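Local structure of GTP pyrophosphokinase (Streptococcus pneumoniae, 2BE3) at residues A[44-49]-A[78-83]; A[53-58]-A[71-76]; A[122-127]-A[143-148]. The protein probably catalyses transfer of pyrophosphate from ATP to a guanine nucleotide, as RelA/SpoT-type synthetases of the alarmone (p)ppGpp do. All coordinates share one frame; numbering follows the deposited sequence. Where two conformers were deposited one is given.

Contact 1 (A[44-49]-A[78-83]); sequences FVTGRV and GLRVMV
Phe44 and Met82, Thr46 and Arg80, and Arg48 and Gly78 are the hydrogen-bonded pairs of an antiparallel ladder in the mixed sheet of the RelA/SpoT synthetase fold, with 44-49 on one of the sheet's two edge strands within this chain and 78-83 on the next one in. Five backbone bonds join the strands, among them a nearly straight one from Met82 N to Phe44 O, 2.8 Å long with 174° at the hydrogen. On the face that carries these pairs, Met82, a selenomethionine, crosses Phe44 at about a right angle, Met82 CB lying at the edge of the Phe44 ring, 3.8 Å from Phe44 CB. Bends at chi2 and chi3 fold the Met82 chain back, which sets its methyl CE 4.0 Å from Thr46 CB. Thr46 CG2 in turn lies 3.8 Å from Arg80 CB, the two side chains crossing obliquely. Leu148 packs on Phe44 and Met82. Helix 6-35 covers the other face through Leu26 on Val45 and Leu22 on Leu79; there Val45 CG2 and Val81 CG2 are 4.4 Å apart, while Leu79 CD2 leans to 4.2 Å from Gly47 CA. Arg48 CG is wedged between its backbone N and carbonyl carbon (chi1 55°), and a bend at chi2 brings the guanidinium across Gly78: Arg48 NH2 is salt-bridged to Asp75, and Arg48 NH1 lies 3.5 Å from Gly78 CA.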
ATOM      1  N   PHE A  44       0.876   3.473  17.243  1.00 75.80           N
ATOM      2  CA  PHE A  44      -0.426   3.503  16.601  1.00 74.36           C
ATOM      3  C   PHE A  44      -0.316   4.344  15.359  1.00 73.63           C
ATOM      4  O   PHE A  44       0.419   5.318  15.325  1.00 73.98           O
ATOM      5  CB  PHE A  44      -1.529   4.066  17.511  1.00 74.17           C
ATOM      6  CG  PHE A  44      -1.687   3.324  18.816  1.00 74.68           C
ATOM      7  CD1 PHE A  44      -2.229   2.031  18.847  1.00 72.72           C
ATOM      8  CD2 PHE A  44      -1.300   3.922  20.018  1.00 74.95           C
ATOM      9  CE1 PHE A  44      -2.350   1.329  20.071  1.00 73.91           C
ATOM     10  CE2 PHE A  44      -1.440   3.227  21.262  1.00 76.59           C
ATOM     11  CZ  PHE A  44      -1.951   1.938  21.276  1.00 74.00           C
ATOM     12  N   VAL A  45      -1.012   3.910  14.319  1.00 73.11           N
ATOM     13  CA  VAL A  45      -1.124   4.651  13.106  1.00 71.50           C
ATOM     14  C   VAL A  45      -2.578   4.763  12.720  1.00 72.27           C
ATOM     15  O   VAL A  45      -3.293   3.789  12.621  1.00 70.71           O
ATOM     16  CB  VAL A  45      -0.310   4.068  11.923  1.00 71.54           C
ATOM     17  CG1 VAL A  45      -0.536   4.942  10.644  1.00 66.80           C
ATOM     18  CG2 VAL A  45       1.153   3.968  12.269  1.00 67.41           C
ATOM     19  N   THR A  46      -2.944   5.981  12.361  1.00 73.36           N
ATOM     20  CA  THR A  46      -4.309   6.336  12.040  1.00 74.15           C
ATOM     21  C   THR A  46      -4.269   7.189  10.757  1.00 73.68           C
ATOM     22  O   THR A  46      -3.231   7.751  10.436  1.00 74.26           O
ATOM     23  CB  THR A  46      -4.830   7.027  13.289  1.00 73.75           C
ATOM     24  OG1 THR A  46      -5.553   6.043  14.063  1.00 79.72           O
ATOM     25  CG2 THR A  46      -5.675   8.134  13.024  1.00 75.43           C
ATOM     26  N   GLY A  47      -5.357   7.215   9.998  1.00 73.51           N
ATOM     27  CA  GLY A  47      -5.509   8.117   8.885  1.00 73.58           C
ATOM     28  C   GLY A  47      -6.939   8.358   8.452  1.00 73.48           C
ATOM     29  O   GLY A  47      -7.828   7.565   8.749  1.00 73.58           O
ATOM     30  N   ARG A  48      -7.148   9.454   7.734  1.00 72.72           N
ATOM     31  CA  ARG A  48      -8.466   9.845   7.246  1.00 72.82           C
ATOM     32  C   ARG A  48      -8.334  10.733   5.997  1.00 72.05           C
ATOM     33  O   ARG A  48      -7.419  11.485   5.891  1.00 71.37           O
ATOM     34  CB  ARG A  48      -9.217  10.619   8.341  1.00 72.17           C
ATOM     35  CG  ARG A  48      -8.436  11.840   8.870  1.00 75.57           C
ATOM     36  CD  ARG A  48      -9.171  13.049   8.486  1.00 81.47           C
ATOM     37  NE  ARG A  48      -8.460  14.336   8.590  1.00 87.01           N
ATOM     38  CZ  ARG A  48      -7.643  14.886   7.676  1.00 83.60           C
ATOM     39  NH1 ARG A  48      -7.288  14.241   6.552  1.00 80.96           N
ATOM     40  NH2 ARG A  48      -7.161  16.098   7.921  1.00 81.10           N
ATOM     41  N   VAL A  49      -9.274  10.641   5.078  1.00 72.84           N
ATOM     42  CA  VAL A  49      -9.478  11.684   4.084  1.00 74.25           C
ATOM     43  C   VAL A  49     -10.394  12.752   4.658  1.00 74.27           C
ATOM     44  O   VAL A  49     -11.406  12.441   5.237  1.00 73.54           O
ATOM     45  CB  VAL A  49     -10.087  11.128   2.791  1.00 74.45           C
ATOM     46  CG1 VAL A  49     -10.324  12.254   1.809  1.00 73.81           C
ATOM     47  CG2 VAL A  49      -9.147  10.091   2.215  1.00 74.52           C
ATOM     48  N   GLY A  78      -4.570  12.714   5.528  1.00 67.80           N
ATOM     49  CA  GLY A  78      -3.995  13.001   6.840  1.00 68.26           C
ATOM     50  C   GLY A  78      -3.654  11.688   7.510  1.00 69.41           C
ATOM     51  O   GLY A  78      -4.471  10.776   7.516  1.00 70.54           O
ATOM     52  N   LEU A  79      -2.440  11.575   8.053  1.00 69.76           N
ATOM     53  CA  LEU A  79      -1.998  10.397   8.780  1.00 69.44           C
ATOM     54  C   LEU A  79      -1.574  10.872  10.124  1.00 70.23           C
ATOM     55  O   LEU A  79      -1.105  12.012  10.239  1.00 70.04           O
ATOM     56  CB  LEU A  79      -0.833   9.697   8.059  1.00 69.56           C
ATOM     57  CG  LEU A  79      -1.584   9.089   6.874  1.00 71.60           C
ATOM     58  CD1 LEU A  79      -1.241   9.650   5.472  1.00 68.98           C
ATOM     59  CD2 LEU A  79      -1.809   7.594   6.972  1.00 68.87           C
ATOM     60  N   ARG A  80      -1.772  10.004  11.133  1.00 70.50           N
ATOM     61  CA  ARG A  80      -1.387  10.270  12.510  1.00 71.44           C
ATOM     62  C   ARG A  80      -0.528   9.130  13.011  1.00 70.84           C
ATOM     63  O   ARG A  80      -0.944   7.954  13.034  1.00 70.29           O
ATOM     64  CB  ARG A  80      -2.621  10.406  13.402  1.00 72.41           C
ATOM     65  CG  ARG A  80      -3.590  11.478  12.962  1.00 75.92           C
ATOM     66  CD  ARG A  80      -3.073  12.814  13.358  1.00 80.36           C
ATOM     67  NE  ARG A  80      -3.651  13.882  12.547  1.00 87.06           N
ATOM     68  CZ  ARG A  80      -4.766  14.539  12.870  1.00 89.28           C
ATOM     69  NH1 ARG A  80      -5.438  14.216  13.991  1.00 86.03           N
ATOM     70  NH2 ARG A  80      -5.208  15.511  12.078  1.00 83.38           N
ATOM     71  N   VAL A  81       0.687   9.475  13.391  1.00 70.08           N
ATOM     72  CA  VAL A  81       1.603   8.488  13.903  1.00 69.48           C
ATOM     73  C   VAL A  81       1.792   8.766  15.371  1.00 70.40           C
ATOM     74  O   VAL A  81       2.208   9.851  15.727  1.00 71.19           O
ATOM     75  CB  VAL A  81       2.926   8.515  13.100  1.00 69.60           C
ATOM     76  CG1 VAL A  81       4.034   7.620  13.746  1.00 65.02           C
ATOM     77  CG2 VAL A  81       2.634   8.117  11.657  1.00 67.31           C
HETATM   78  N   MSE A  82       1.445   7.792  16.213  1.00 71.49           N
HETATM   79  CA  MSE A  82       1.559   7.905  17.658  1.00 73.18           C
HETATM   80  C   MSE A  82       2.847   7.257  18.140  1.00 72.55           C
HETATM   81  O   MSE A  82       3.138   6.125  17.787  1.00 72.79           O
HETATM   82  CB  MSE A  82       0.334   7.267  18.339  1.00 75.18           C
HETATM   83  CG  MSE A  82      -0.678   8.300  18.900  1.00 81.39           C
HETATM   84 SE   MSE A  82      -1.442   9.547  17.512  1.00 99.53          SE
HETATM   85  CE  MSE A  82      -2.418   8.058  16.332  1.00 92.79           C
ATOM     86  N   VAL A  83       3.629   8.000  18.909  1.00 72.06           N
ATOM     87  CA  VAL A  83       4.930   7.562  19.383  1.00 70.98           C
ATOM     88  C   VAL A  83       4.916   7.613  20.898  1.00 71.55           C
ATOM     89  O   VAL A  83       4.080   8.304  21.496  1.00 71.71           O
ATOM     90  CB  VAL A  83       6.122   8.436  18.803  1.00 71.39           C
ATOM     91  CG1 VAL A  83       6.172   8.375  17.258  1.00 68.49           C
ATOM     92  CG2 VAL A  83       6.034   9.886  19.271  1.00 69.47           C
TER

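Contact 2 (A[53-58]-A[71-76]); sequences ESIKEK and HDLQDI
Leu73 meets the helix segment 53-58 with both of its methyls: CD1 lies 3.7 Å from Lys58 CG, and CD2 is 3.9 Å from Ile55 CG2. Its CG stands anti to the backbone N (chi1 -160°), spreading the branches between two residues that are three apart on the helix. Lys58 crosses Leu73 at about a right angle and bends at chi2, chi3 and chi4, curling over CD1 until its ammonium meets Asp75 tip to tip. The resulting salt bridge, from Lys58 NZ to Asp75 OD1 at 3.2 Å, is weak as a hydrogen bond. Farther along, Ile55 CD1 touches Ile76 CG2 at 4.1 Å, the two isoleucines again crossing at about a right angle. In the next shell, Asp75 OD2, held by Arg48, also pairs with Lys50, so that three basic residues gather round one buried carboxylate, and the ammonium groups of Lys58 and Lys50 come close to each other. A backbone hydrogen bond joins Ile76 to Lys50, which precedes helix 52-62. The arrangement is plain apolar packing of helix 52-62 against residues 73-76, which lead from helix 69-72 into strand 77-83, with the lysine-aspartate salt bridge beside it. Helix 6-35 closes the apolar side, with Trp8 and Leu12 on Ile55 and Tyr15 on Ile76, while Asp75 touches Glu142 of strand 137-147.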
ATOM      1  N   GLU A  53     -17.146  18.623   3.556  0.50 76.50           N
ATOM      2  CA  GLU A  53     -17.569  19.900   4.157  0.50 76.56           C
ATOM      3  C   GLU A  53     -16.454  20.568   4.995  0.50 76.18           C
ATOM      4  O   GLU A  53     -16.465  21.792   5.182  0.50 76.34           O
ATOM      5  CB  GLU A  53     -18.909  19.804   4.926  0.50 76.55           C
ATOM      6  CG  GLU A  53     -20.165  19.382   4.098  0.50 77.11           C
ATOM      7  CD  GLU A  53     -20.561  20.339   2.951  0.50 78.54           C
ATOM      8  OE1 GLU A  53     -20.301  21.569   3.019  0.50 79.45           O
ATOM      9  OE2 GLU A  53     -21.156  19.845   1.966  0.50 77.32           O
ATOM     10  N   SER A  54     -15.502  19.781   5.491  1.00 75.81           N
ATOM     11  CA  SER A  54     -14.305  20.349   6.077  1.00 75.57           C
ATOM     12  C   SER A  54     -13.382  20.916   4.994  1.00 74.93           C
ATOM     13  O   SER A  54     -12.780  21.955   5.212  1.00 74.18           O
ATOM     14  CB  SER A  54     -13.543  19.309   6.870  1.00 75.08           C
ATOM     15  OG  SER A  54     -14.221  19.008   8.055  1.00 78.28           O
ATOM     16  N   ILE A  55     -13.298  20.231   3.846  1.00 74.39           N
ATOM     17  CA  ILE A  55     -12.542  20.729   2.706  1.00 74.52           C
ATOM     18  C   ILE A  55     -13.128  22.062   2.261  1.00 75.10           C
ATOM     19  O   ILE A  55     -12.375  23.023   2.093  1.00 74.31           O
ATOM     20  CB  ILE A  55     -12.493  19.742   1.498  1.00 74.53           C
ATOM     21  CG1 ILE A  55     -11.768  18.445   1.877  1.00 73.28           C
ATOM     22  CG2 ILE A  55     -11.836  20.430   0.280  1.00 73.42           C
ATOM     23  CD1 ILE A  55     -11.925  17.348   0.859  1.00 73.95           C
ATOM     24  N   LYS A  56     -14.460  22.126   2.117  1.00 75.91           N
ATOM     25  CA  LYS A  56     -15.142  23.362   1.690  1.00 77.57           C
ATOM     26  C   LYS A  56     -14.963  24.513   2.659  1.00 78.40           C
ATOM     27  O   LYS A  56     -14.791  25.642   2.238  1.00 78.88           O
ATOM     28  CB  LYS A  56     -16.613  23.137   1.414  1.00 76.90           C
ATOM     29  CG  LYS A  56     -16.855  22.448   0.120  1.00 78.54           C
ATOM     30  CD  LYS A  56     -18.035  21.504   0.253  1.00 82.80           C
ATOM     31  CE  LYS A  56     -19.289  22.073  -0.395  1.00 86.07           C
ATOM     32  NZ  LYS A  56     -19.171  22.085  -1.881  1.00 87.95           N
ATOM     33  N   GLU A  57     -14.960  24.203   3.942  1.00 79.76           N
ATOM     34  CA  GLU A  57     -14.739  25.185   4.976  1.00 82.45           C
ATOM     35  C   GLU A  57     -13.353  25.756   4.850  1.00 81.39           C
ATOM     36  O   GLU A  57     -13.175  26.964   4.843  1.00 81.71           O
ATOM     37  CB  GLU A  57     -14.903  24.556   6.372  1.00 82.42           C
ATOM     38  CG  GLU A  57     -14.399  25.466   7.495  1.00 85.80           C
ATOM     39  CD  GLU A  57     -14.079  24.748   8.808  1.00 88.26           C
ATOM     40  OE1 GLU A  57     -13.829  23.508   8.813  1.00 96.31           O
ATOM     41  OE2 GLU A  57     -14.076  25.441   9.859  1.00 95.80           O
ATOM     42  N   LYS A  58     -12.367  24.886   4.754  1.00 81.97           N
ATOM     43  CA  LYS A  58     -10.983  25.308   4.694  1.00 83.17           C
ATOM     44  C   LYS A  58     -10.710  26.158   3.406  1.00 82.66           C
ATOM     45  O   LYS A  58      -9.981  27.146   3.427  1.00 81.83           O
ATOM     46  CB  LYS A  58     -10.092  24.074   4.850  1.00 83.74           C
ATOM     47  CG  LYS A  58      -8.755  24.340   5.531  1.00 88.72           C
ATOM     48  CD  LYS A  58      -8.774  24.145   7.063  1.00 96.20           C
ATOM     49  CE  LYS A  58      -8.204  22.756   7.477  1.00101.36           C
ATOM     50  NZ  LYS A  58      -6.819  22.411   6.886  1.00103.04           N
ATOM     51  N   HIS A  71      -3.162  21.879  -4.599  1.00 69.49           N
ATOM     52  CA  HIS A  71      -1.861  22.449  -4.394  1.00 69.72           C
ATOM     53  C   HIS A  71      -1.764  23.144  -3.055  1.00 70.36           C
ATOM     54  O   HIS A  71      -0.665  23.240  -2.490  1.00 71.16           O
ATOM     55  CB  HIS A  71      -1.528  23.448  -5.541  1.00 68.78           C
ATOM     56  CG  HIS A  71      -1.760  22.887  -6.910  1.00 66.85           C
ATOM     57  ND1 HIS A  71      -0.907  21.970  -7.494  1.00 66.67           N
ATOM     58  CD2 HIS A  71      -2.756  23.091  -7.806  1.00 66.19           C
ATOM     59  CE1 HIS A  71      -1.348  21.655  -8.702  1.00 64.12           C
ATOM     60  NE2 HIS A  71      -2.467  22.325  -8.918  1.00 67.80           N
ATOM     61  N   ASP A  72      -2.889  23.662  -2.568  1.00 70.82           N
ATOM     62  CA  ASP A  72      -2.874  24.593  -1.434  1.00 72.63           C
ATOM     63  C   ASP A  72      -3.304  23.949  -0.129  1.00 73.53           C
ATOM     64  O   ASP A  72      -2.837  24.365   0.920  1.00 73.99           O
ATOM     65  CB  ASP A  72      -3.772  25.817  -1.677  1.00 72.63           C
ATOM     66  CG  ASP A  72      -3.229  26.777  -2.752  1.00 75.37           C
ATOM     67  OD1 ASP A  72      -2.030  26.717  -3.134  1.00 75.08           O
ATOM     68  OD2 ASP A  72      -4.037  27.626  -3.209  1.00 79.41           O
ATOM     69  N   LEU A  73      -4.204  22.963  -0.194  1.00 74.01           N
ATOM     70  CA  LEU A  73      -4.647  22.228   0.977  1.00 75.01           C
ATOM     71  C   LEU A  73      -3.762  21.011   1.271  1.00 75.23           C
ATOM     72  O   LEU A  73      -3.787  20.020   0.547  1.00 76.50           O
ATOM     73  CB  LEU A  73      -6.127  21.830   0.810  1.00 75.02           C
ATOM     74  CG  LEU A  73      -6.919  21.481   2.067  1.00 77.02           C
ATOM     75  CD1 LEU A  73      -6.605  22.466   3.180  1.00 80.56           C
ATOM     76  CD2 LEU A  73      -8.412  21.369   1.810  1.00 76.01           C
ATOM     77  N   GLN A  74      -3.005  21.064   2.356  1.00 75.24           N
ATOM     78  CA  GLN A  74      -1.983  20.051   2.619  1.00 75.85           C
ATOM     79  C   GLN A  74      -2.452  18.711   3.217  1.00 75.11           C
ATOM     80  O   GLN A  74      -1.712  17.731   3.188  1.00 74.14           O
ATOM     81  CB  GLN A  74      -0.877  20.654   3.480  1.00 75.90           C
ATOM     82  CG  GLN A  74      -0.040  21.706   2.692  1.00 78.35           C
ATOM     83  CD  GLN A  74       1.099  22.317   3.525  1.00 78.88           C
ATOM     84  OE1 GLN A  74       0.957  22.547   4.745  1.00 84.79           O
ATOM     85  NE2 GLN A  74       2.233  22.565   2.873  1.00 80.09           N
ATOM     86  N   ASP A  75      -3.676  18.654   3.724  1.00 74.13           N
ATOM     87  CA  ASP A  75      -4.044  17.534   4.550  1.00 74.42           C
ATOM     88  C   ASP A  75      -5.385  16.951   4.165  1.00 73.25           C
ATOM     89  O   ASP A  75      -6.089  16.445   5.021  1.00 73.44           O
ATOM     90  CB  ASP A  75      -4.048  17.956   6.024  1.00 75.21           C
ATOM     91  CG  ASP A  75      -5.161  18.973   6.350  1.00 79.32           C
ATOM     92  OD1 ASP A  75      -5.356  19.933   5.564  1.00 81.31           O
ATOM     93  OD2 ASP A  75      -5.870  18.771   7.387  1.00 83.95           O
ATOM     94  N   ILE A  76      -5.746  17.033   2.893  1.00 71.19           N
ATOM     95  CA  ILE A  76      -6.829  16.199   2.398  1.00 69.60           C
ATOM     96  C   ILE A  76      -6.570  14.727   2.752  1.00 69.19           C
ATOM     97  O   ILE A  76      -7.469  14.040   3.236  1.00 70.21           O
ATOM     98  CB  ILE A  76      -7.092  16.419   0.896  1.00 69.46           C
ATOM     99  CG1 ILE A  76      -7.464  17.892   0.641  1.00 67.80           C
ATOM    100  CG2 ILE A  76      -8.231  15.532   0.449  1.00 68.79           C
ATOM    101  CD1 ILE A  76      -7.283  18.354  -0.799  1.00 67.38           C
TER

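Contact 3 (A[122-127]-A[143-148]); sequences YHVVVE and IQIRTL
Gln144 OE1, which lies beside His123 of the facing strand, is gripped from its own strand by Arg146: NH2 bonds to it at 2.6 Å, and NE adds a weak bond. Ser121 OG is a further partner of this oxygen, and Tyr119 OH a weak one. Gln144 and His123 form a non-hydrogen-bonded pair of this antiparallel beta hairpin and run side by side, pointing the same way. The amide lies over one imidazole face, the planes 33° apart, and Gln144 CG makes a CH-pi contact 3.9 Å from the His123 ring centroid. His123 NE2, 3.2 Å from Gln144 OE1 but poorly angled for a hydrogen bond, bonds to Tyr119 OH. Val124 N to Ile143 O and Ile143 N to Val124 O are both 2.7 Å, whereas Tyr122 N to Ile145 O is 3.2 Å and more bent. On the opposite face Ile145 CD1 rests 3.8 Å from Val124 CG1, and Val126 CG1 approaches Ile143 CD1 to 4.3 Å. Helix 89-97 covers Tyr122 and Ile145 there, and Tyr122 OH bonds to Glu107. Against that apolar packing, the His123-Gln144 pair is polar: Gln144 accepts at OE1 and donates from NE2 to Glu142, which probably fixes the rotation of its amide.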
ATOM      1  N   TYR A 122       3.939  17.429  15.539  1.00 68.60           N
ATOM      2  CA  TYR A 122       4.967  17.652  14.550  1.00 68.20           C
ATOM      3  C   TYR A 122       4.359  17.254  13.207  1.00 68.20           C
ATOM      4  O   TYR A 122       3.802  16.171  13.088  1.00 67.80           O
ATOM      5  CB  TYR A 122       6.217  16.820  14.867  1.00 67.95           C
ATOM      6  CG  TYR A 122       7.450  17.227  14.070  1.00 68.48           C
ATOM      7  CD1 TYR A 122       8.433  18.040  14.645  1.00 64.60           C
ATOM      8  CD2 TYR A 122       7.640  16.788  12.747  1.00 67.05           C
ATOM      9  CE1 TYR A 122       9.565  18.385  13.941  1.00 67.27           C
ATOM     10  CE2 TYR A 122       8.771  17.154  12.021  1.00 66.14           C
ATOM     11  CZ  TYR A 122       9.724  17.945  12.630  1.00 68.24           C
ATOM     12  OH  TYR A 122      10.852  18.323  11.960  1.00 69.53           O
ATOM     13  N   HIS A 123       4.420  18.156  12.233  1.00 67.68           N
ATOM     14  CA  HIS A 123       3.759  17.979  10.940  1.00 68.72           C
ATOM     15  C   HIS A 123       4.797  17.713   9.875  1.00 68.74           C
ATOM     16  O   HIS A 123       5.758  18.452   9.748  1.00 69.43           O
ATOM     17  CB  HIS A 123       2.939  19.222  10.557  1.00 68.82           C
ATOM     18  CG  HIS A 123       1.855  19.565  11.545  1.00 72.81           C
ATOM     19  ND1 HIS A 123       0.907  20.535  11.303  1.00 74.86           N
ATOM     20  CD2 HIS A 123       1.597  19.096  12.792  1.00 73.20           C
ATOM     21  CE1 HIS A 123       0.091  20.622  12.338  1.00 76.76           C
ATOM     22  NE2 HIS A 123       0.493  19.768  13.261  1.00 76.12           N
ATOM     23  N   VAL A 124       4.642  16.626   9.147  1.00 69.34           N
ATOM     24  CA  VAL A 124       5.403  16.467   7.947  1.00 69.78           C
ATOM     25  C   VAL A 124       4.486  16.386   6.731  1.00 70.25           C
ATOM     26  O   VAL A 124       3.608  15.518   6.667  1.00 70.32           O
ATOM     27  CB  VAL A 124       6.647  15.492   8.090  1.00 70.70           C
ATOM     28  CG1 VAL A 124       6.741  14.845   9.423  1.00 69.53           C
ATOM     29  CG2 VAL A 124       6.941  14.612   6.864  1.00 70.43           C
ATOM     30  N   VAL A 125       4.646  17.356   5.824  1.00 69.40           N
ATOM     31  CA  VAL A 125       3.880  17.389   4.582  1.00 69.09           C
ATOM     32  C   VAL A 125       4.686  16.751   3.463  1.00 69.40           C
ATOM     33  O   VAL A 125       5.848  17.077   3.290  1.00 69.64           O
ATOM     34  CB  VAL A 125       3.449  18.822   4.203  1.00 69.19           C
ATOM     35  CG1 VAL A 125       2.598  18.807   2.922  1.00 66.78           C
ATOM     36  CG2 VAL A 125       2.664  19.481   5.385  1.00 67.79           C
ATOM     37  N   VAL A 126       4.097  15.801   2.741  1.00 69.95           N
ATOM     38  CA  VAL A 126       4.865  15.033   1.767  1.00 71.11           C
ATOM     39  C   VAL A 126       4.164  15.054   0.422  1.00 71.88           C
ATOM     40  O   VAL A 126       2.951  15.229   0.364  1.00 72.77           O
ATOM     41  CB  VAL A 126       5.152  13.542   2.193  1.00 71.12           C
ATOM     42  CG1 VAL A 126       5.904  13.435   3.585  1.00 70.50           C
ATOM     43  CG2 VAL A 126       3.886  12.690   2.185  1.00 72.18           C
ATOM     44  N   GLU A 127       4.938  14.927  -0.648  1.00 71.24           N
ATOM     45  CA  GLU A 127       4.377  14.590  -1.938  1.00 71.85           C
ATOM     46  C   GLU A 127       4.388  13.081  -2.036  1.00 71.72           C
ATOM     47  O   GLU A 127       5.404  12.435  -1.745  1.00 71.05           O
ATOM     48  CB  GLU A 127       5.172  15.192  -3.069  1.00 71.25           C
ATOM     49  CG  GLU A 127       4.788  16.577  -3.308  1.00 74.33           C
ATOM     50  CD  GLU A 127       5.694  17.288  -4.287  1.00 79.82           C
ATOM     51  OE1 GLU A 127       6.573  16.633  -4.925  1.00 80.62           O
ATOM     52  OE2 GLU A 127       5.502  18.522  -4.412  1.00 80.51           O
ATOM     53  N   ILE A 143       1.498  14.001   7.322  1.00 70.88           N
ATOM     54  CA  ILE A 143       1.732  13.049   8.396  1.00 71.28           C
ATOM     55  C   ILE A 143       2.058  13.809   9.682  1.00 71.67           C
ATOM     56  O   ILE A 143       3.053  14.543   9.748  1.00 71.95           O
ATOM     57  CB  ILE A 143       2.870  12.063   8.076  1.00 72.17           C
ATOM     58  CG1 ILE A 143       2.616  11.355   6.723  1.00 70.64           C
ATOM     59  CG2 ILE A 143       3.047  11.059   9.256  1.00 70.95           C
ATOM     60  CD1 ILE A 143       3.828  10.634   6.166  1.00 70.25           C
ATOM     61  N   GLN A 144       1.203  13.664  10.691  1.00 71.25           N
ATOM     62  CA  GLN A 144       1.479  14.232  12.000  1.00 71.49           C
ATOM     63  C   GLN A 144       2.057  13.197  12.966  1.00 71.47           C
ATOM     64  O   GLN A 144       1.672  12.017  12.949  1.00 71.61           O
ATOM     65  CB  GLN A 144       0.212  14.826  12.565  1.00 72.29           C
ATOM     66  CG  GLN A 144      -0.118  16.155  11.927  1.00 73.59           C
ATOM     67  CD  GLN A 144      -1.132  16.895  12.722  1.00 77.13           C
ATOM     68  OE1 GLN A 144      -1.005  17.015  13.932  1.00 79.82           O
ATOM     69  NE2 GLN A 144      -2.167  17.374  12.065  1.00 77.80           N
ATOM     70  N   ILE A 145       3.000  13.618  13.793  1.00 70.96           N
ATOM     71  CA  ILE A 145       3.608  12.691  14.714  1.00 71.41           C
ATOM     72  C   ILE A 145       3.370  13.213  16.109  1.00 71.68           C
ATOM     73  O   ILE A 145       3.676  14.355  16.399  1.00 72.71           O
ATOM     74  CB  ILE A 145       5.135  12.482  14.425  1.00 71.66           C
ATOM     75  CG1 ILE A 145       5.333  11.959  13.010  1.00 71.38           C
ATOM     76  CG2 ILE A 145       5.701  11.387  15.336  1.00 70.19           C
ATOM     77  CD1 ILE A 145       6.504  12.489  12.380  1.00 74.01           C
ATOM     78  N   ARG A 146       2.848  12.374  16.984  1.00 71.25           N
ATOM     79  CA  ARG A 146       2.413  12.839  18.277  1.00 70.88           C
ATOM     80  C   ARG A 146       2.708  11.811  19.351  1.00 69.70           C
ATOM     81  O   ARG A 146       2.692  10.615  19.058  1.00 69.63           O
ATOM     82  CB  ARG A 146       0.889  12.990  18.233  1.00 71.56           C
ATOM     83  CG  ARG A 146       0.423  14.130  17.420  1.00 73.23           C
ATOM     84  CD  ARG A 146      -1.064  14.102  17.321  1.00 74.02           C
ATOM     85  NE  ARG A 146      -1.466  15.277  16.556  1.00 74.87           N
ATOM     86  CZ  ARG A 146      -2.720  15.675  16.390  1.00 75.74           C
ATOM     87  NH1 ARG A 146      -3.726  15.017  16.962  1.00 73.24           N
ATOM     88  NH2 ARG A 146      -2.954  16.753  15.666  1.00 75.86           N
ATOM     89  N   THR A 147       2.888  12.255  20.598  1.00 67.91           N
ATOM     90  CA  THR A 147       2.797  11.324  21.695  1.00 68.41           C
ATOM     91  C   THR A 147       1.315  11.082  22.008  1.00 69.09           C
ATOM     92  O   THR A 147       0.411  11.797  21.514  1.00 69.36           O
ATOM     93  CB  THR A 147       3.542  11.791  22.965  1.00 68.43           C
ATOM     94  OG1 THR A 147       3.026  13.058  23.405  1.00 65.74           O
ATOM     95  CG2 THR A 147       5.046  11.876  22.712  1.00 67.54           C
ATOM     96  N   LEU A 148       1.060  10.075  22.818  1.00 69.00           N
ATOM     97  CA  LEU A 148      -0.312   9.782  23.197  1.00 69.91           C
ATOM     98  C   LEU A 148      -0.885  10.938  23.994  1.00 69.13           C
ATOM     99  O   LEU A 148      -2.034  11.281  23.809  1.00 69.03           O
ATOM    100  CB  LEU A 148      -0.394   8.432  23.939  1.00 70.04           C
ATOM    101  CG  LEU A 148      -0.324   7.249  22.940  1.00 73.07           C
ATOM    102  CD1 LEU A 148      -1.498   7.306  21.960  1.00 75.35           C
ATOM    103  CD2 LEU A 148       0.964   7.223  22.108  1.00 73.74           C
TER

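Contacts 1 and 3 belong to one five-stranded mixed sheet, their centres about 8 Å apart. Strands 77-83 and 137-147 run parallel as neighbours and unite them, with probable hydrogen bonds from Val81 N to Gln144 O and from Val83 N to Arg146 O. Contact 2 is nested along the chain inside the loop that contact 1 closes, and its centre is about 17 Å from each of the other two. Helix 52-62 follows strand 42-49, and helix 69-72 precedes strand 77-83. Contact 3 comes later in sequence. All three fall within the RelA/SpoT family region, so the sheet and helices 52-62 and 69-72 probably belong to one synthetase-type domain.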